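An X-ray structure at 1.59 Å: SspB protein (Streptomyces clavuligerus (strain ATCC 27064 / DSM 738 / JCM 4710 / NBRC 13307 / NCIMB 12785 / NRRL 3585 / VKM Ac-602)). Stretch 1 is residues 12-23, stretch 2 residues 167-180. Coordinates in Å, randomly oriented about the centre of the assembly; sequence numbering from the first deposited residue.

Stretch 1, residues 12-23: SSFARHETFAPR
Stretch 2 167-180: ASIAKDVDCITKMY

A segment with no regular helix or strand, residues 12-23, runs along residues 167-180 of a helix that begins earlier in the chain, in the same direction: CA atoms pair as Ala15-Ser168 (5.2 Å), Thr19-Cys175 (5.0 Å) and Ala21-Met179 (5.3 Å), and 659 Å² is buried, both sides summed. The segment is folded by two overlapping turns, type I from Ala15 to Glu18 (Glu18 N to Ala15 O, 3.0 Å) and type I' from His17 to Phe20 (Phe20 N to His17 O, 2.9 Å); Ala15 (64/18), Glu18 (51/38) and Thr19 (71/6) take positive phi. Within the helix, the amides from Lys171 to Tyr180 bond to the carbonyls four residues back; all three direct hydrogen bonds to the segment use helix side chains.

Asp172 (chi1 -77°, m) is the hub. Its OD1 accepts from Ala15 N at 2.9 Å and from His17 NE2 at 2.7 Å, while OD2 accepts from a water 2.6 Å away that also donates to Ser13 O at 2.8 Å, and is also bonded elsewhere in the structure. With NE2 spent on the carboxylate, His17 (chi1 41°, p; chi2 74°) uses ND1 to accept from Thr19 N at 2.9 Å, so one imidazole ties the turn to the helix. Cys175 SG (chi1 t) lies over a face of this ring, 3.9 Å from its centroid.

Lys178 (chi1 m, chi2 t, chi3 m, chi4 t) brings NZ to Thr19 O at 2.7 Å, satisfying that carbonyl; Thr19 OG1 (chi1 79°, p) instead donates to Glu18 O at 2.7 Å.

Close packing fills the rest. Phe14 (chi1 m, chi2 -90°) sets CD1 in apolar contact 3.9 Å from Ile169 CG1, its ring edge meeting Asp172 OD2 (CD1 to OD2, 3.2 Å). Ala15 CB sits 3.5 Å from Ser168 O and Thr19 CG2 3.7 Å from Lys171 CB. Apolar pairs follow: Ala21 CB lies 4.2 Å from Cys175 SG and 4.3 Å from Met179 CB, and Pro22 CD 3.7 Å from SD of the extended Met179 (t, t, t).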

# COMPACT_ATOMS: atom_id res chain seq x y z
N SER B 12 -18.13 16.77 15.18
CA SER B 12 -19.24 15.84 14.95
C SER B 12 -19.25 15.47 13.45
O SER B 12 -19.90 16.08 12.62
CB SER B 12 -20.58 16.46 15.37
OG SER B 12 -21.57 15.50 15.16
N SER B 13 -18.42 14.51 13.09
CA SER B 13 -18.32 14.06 11.73
C SER B 13 -18.38 12.54 11.73
O SER B 13 -17.48 11.88 12.27
CB SER B 13 -17.00 14.56 11.10
OG SER B 13 -16.87 14.10 9.76
N PHE B 14 -19.43 11.97 11.11
CA PHE B 14 -19.65 10.51 11.08
C PHE B 14 -20.02 10.05 9.67
O PHE B 14 -20.87 10.67 9.00
CB PHE B 14 -20.79 10.12 12.06
CG PHE B 14 -20.47 10.48 13.49
CD1 PHE B 14 -19.80 9.56 14.33
CD2 PHE B 14 -20.77 11.77 13.97
CE1 PHE B 14 -19.44 9.96 15.62
CE2 PHE B 14 -20.44 12.11 15.27
CZ PHE B 14 -19.78 11.22 16.07
N ALA B 15 -19.33 8.99 9.22
CA ALA B 15 -19.65 8.24 7.99
C ALA B 15 -19.51 9.08 6.72
O ALA B 15 -20.05 8.71 5.71
CB ALA B 15 -21.05 7.61 8.08
N ARG B 16 -18.82 10.21 6.77
CA ARG B 16 -18.68 11.02 5.52
C ARG B 16 -17.74 10.34 4.51
O ARG B 16 -17.71 10.75 3.32
CB ARG B 16 -18.09 12.40 5.87
CG ARG B 16 -18.87 13.16 6.93
CD ARG B 16 -19.82 14.14 6.35
NE ARG B 16 -20.49 14.94 7.41
CZ ARG B 16 -20.62 16.27 7.36
NH1 ARG B 16 -20.12 16.98 6.30
NH2 ARG B 16 -21.24 16.93 8.34
N HIS B 17 -16.99 9.30 4.92
CA HIS B 17 -16.18 8.50 4.01
C HIS B 17 -17.02 7.48 3.28
O HIS B 17 -16.53 6.78 2.38
CB HIS B 17 -15.12 7.74 4.83
CG HIS B 17 -15.69 7.18 6.13
ND1 HIS B 17 -16.51 6.09 6.14
CD2 HIS B 17 -15.58 7.62 7.45
CE1 HIS B 17 -16.88 5.85 7.46
NE2 HIS B 17 -16.29 6.80 8.22
N GLU B 18 -18.29 7.37 3.66
CA GLU B 18 -19.25 6.38 3.06
C GLU B 18 -18.72 4.97 3.03
O GLU B 18 -19.01 4.19 2.11
CB GLU B 18 -19.72 6.85 1.63
CG GLU B 18 -20.46 8.18 1.76
CD GLU B 18 -20.83 8.80 0.43
OE1 GLU B 18 -21.63 8.12 -0.23
OE2 GLU B 18 -20.46 9.95 0.11
N THR B 19 -18.01 4.62 4.09
CA THR B 19 -17.36 3.30 4.30
C THR B 19 -16.15 3.05 3.42
O THR B 19 -15.61 1.93 3.44
CB THR B 19 -18.30 2.03 4.25
OG1 THR B 19 -18.63 1.64 2.90
CG2 THR B 19 -19.60 2.25 5.06
N PHE B 20 -15.70 4.02 2.63
CA PHE B 20 -14.40 3.89 1.94
C PHE B 20 -13.24 4.18 2.91
O PHE B 20 -13.18 5.27 3.45
CB PHE B 20 -14.31 4.94 0.84
CG PHE B 20 -15.22 4.65 -0.36
CD1 PHE B 20 -15.03 3.50 -1.13
CD2 PHE B 20 -16.25 5.54 -0.69
CE1 PHE B 20 -15.82 3.24 -2.26
CE2 PHE B 20 -17.03 5.30 -1.83
CZ PHE B 20 -16.83 4.14 -2.58
N ALA B 21 -12.36 3.18 3.10
CA ALA B 21 -11.14 3.36 3.91
C ALA B 21 -10.14 4.14 3.11
O ALA B 21 -10.30 4.30 1.90
CB ALA B 21 -10.62 2.00 4.35
N PRO B 22 -9.09 4.69 3.76
CA PRO B 22 -8.16 5.56 3.01
C PRO B 22 -7.44 4.81 1.88
O PRO B 22 -7.18 3.62 1.99
CB PRO B 22 -7.14 6.01 4.09
CG PRO B 22 -7.90 5.86 5.39
CD PRO B 22 -8.80 4.69 5.21
N ARG B 23 -7.11 5.50 0.82
CA ARG B 23 -6.30 4.98 -0.25
C ARG B 23 -5.12 5.90 -0.51
O ARG B 23 -5.28 7.13 -0.43
CB ARG B 23 -7.13 4.97 -1.56
CG ARG B 23 -8.48 4.26 -1.47
CD ARG B 23 -9.07 3.96 -2.85
NE ARG B 23 -10.47 3.60 -2.69
CZ ARG B 23 -11.26 3.28 -3.70
NH1 ARG B 23 -10.77 3.35 -4.95
NH2 ARG B 23 -12.55 3.00 -3.49
N ALA B 167 -26.80 4.21 12.49
CA ALA B 167 -26.36 3.64 11.21
C ALA B 167 -25.07 4.28 10.75
O ALA B 167 -24.20 3.59 10.15
CB ALA B 167 -27.45 3.73 10.13
N SER B 168 -24.93 5.58 10.97
CA SER B 168 -23.65 6.22 10.60
C SER B 168 -22.49 5.74 11.46
O SER B 168 -21.34 5.59 10.97
CB SER B 168 -23.75 7.74 10.73
OG SER B 168 -24.78 8.21 9.90
N ILE B 169 -22.73 5.57 12.75
CA ILE B 169 -21.66 5.08 13.64
C ILE B 169 -21.30 3.65 13.22
O ILE B 169 -20.11 3.28 13.19
CB ILE B 169 -22.12 5.17 15.11
CG1 ILE B 169 -22.21 6.67 15.50
CG2 ILE B 169 -21.15 4.39 16.02
CD1 ILE B 169 -22.96 6.98 16.80
N ALA B 170 -22.29 2.82 12.91
CA ALA B 170 -21.98 1.43 12.47
C ALA B 170 -21.13 1.47 11.19
O ALA B 170 -20.28 0.60 11.00
CB ALA B 170 -23.27 0.64 12.19
N LYS B 171 -21.37 2.44 10.31
CA LYS B 171 -20.57 2.57 9.08
C LYS B 171 -19.13 3.00 9.46
O LYS B 171 -18.15 2.49 8.80
CB LYS B 171 -21.21 3.60 8.15
CG LYS B 171 -22.45 3.02 7.46
CD LYS B 171 -23.29 4.13 6.84
CE LYS B 171 -24.54 3.54 6.19
NZ LYS B 171 -25.53 4.58 5.88
N ASP B 172 -18.97 3.86 10.48
CA ASP B 172 -17.59 4.20 10.96
C ASP B 172 -16.90 2.93 11.46
O ASP B 172 -15.70 2.71 11.19
CB ASP B 172 -17.61 5.23 12.09
CG ASP B 172 -17.87 6.63 11.63
OD1 ASP B 172 -17.81 6.88 10.40
OD2 ASP B 172 -18.10 7.49 12.50
N VAL B 173 -17.62 2.10 12.19
CA VAL B 173 -17.00 0.90 12.75
C VAL B 173 -16.59 -0.04 11.67
O VAL B 173 -15.51 -0.63 11.71
CB VAL B 173 -17.93 0.25 13.79
CG1 VAL B 173 -17.42 -1.11 14.23
CG2 VAL B 173 -18.00 1.16 15.01
N ASP B 174 -17.45 -0.19 10.67
CA ASP B 174 -17.08 -0.94 9.45
C ASP B 174 -15.83 -0.40 8.78
O ASP B 174 -14.92 -1.17 8.41
CB ASP B 174 -18.21 -0.94 8.42
CG ASP B 174 -19.32 -1.88 8.79
OD1 ASP B 174 -19.10 -2.77 9.64
OD2 ASP B 174 -20.43 -1.75 8.26
N CYS B 175 -15.72 0.91 8.67
CA CYS B 175 -14.55 1.56 8.03
C CYS B 175 -13.29 1.37 8.86
O CYS B 175 -12.20 1.13 8.30
CB CYS B 175 -14.84 3.05 7.87
SG CYS B 175 -13.61 3.79 6.71
N ILE B 176 -13.41 1.49 10.18
CA ILE B 176 -12.24 1.28 11.09
C ILE B 176 -11.69 -0.15 10.87
O ILE B 176 -10.50 -0.34 10.74
CB ILE B 176 -12.68 1.46 12.57
CG1 ILE B 176 -12.88 2.93 12.89
CG2 ILE B 176 -11.63 0.86 13.51
CD1 ILE B 176 -13.68 3.26 14.16
N THR B 177 -12.58 -1.14 10.76
CA THR B 177 -12.15 -2.53 10.56
C THR B 177 -11.43 -2.70 9.21
O THR B 177 -10.33 -3.25 9.17
CB THR B 177 -13.37 -3.47 10.57
OG1 THR B 177 -14.14 -3.19 11.76
CG2 THR B 177 -12.95 -4.93 10.63
N LYS B 178 -12.01 -2.18 8.13
CA LYS B 178 -11.39 -2.26 6.80
C LYS B 178 -10.04 -1.55 6.74
O LYS B 178 -9.15 -1.97 5.98
CB LYS B 178 -12.34 -1.62 5.72
CG LYS B 178 -13.51 -2.54 5.41
CD LYS B 178 -14.24 -2.12 4.15
CE LYS B 178 -15.27 -1.09 4.44
NZ LYS B 178 -15.85 -0.72 3.13
N MET B 179 -9.86 -0.51 7.56
CA MET B 179 -8.65 0.30 7.52
C MET B 179 -7.49 -0.45 8.20
O MET B 179 -6.32 -0.33 7.79
CB MET B 179 -8.89 1.64 8.26
CG MET B 179 -7.62 2.52 8.41
SD MET B 179 -8.18 4.20 8.83
CE MET B 179 -6.58 4.95 9.04
N TYR B 180 -7.80 -1.17 9.30
CA TYR B 180 -6.72 -1.73 10.13
C TYR B 180 -6.49 -3.25 10.12
O TYR B 180 -5.42 -3.70 10.55
CB TYR B 180 -6.88 -1.30 11.61
CG TYR B 180 -6.79 0.21 11.83
CD1 TYR B 180 -5.53 0.87 11.75
CD2 TYR B 180 -7.91 0.98 12.08
CE1 TYR B 180 -5.45 2.27 11.91
CE2 TYR B 180 -7.83 2.35 12.24
CZ TYR B 180 -6.61 3.00 12.18
OH TYR B 180 -6.56 4.36 12.37
O HOH W 1 -16.29 9.38 12.89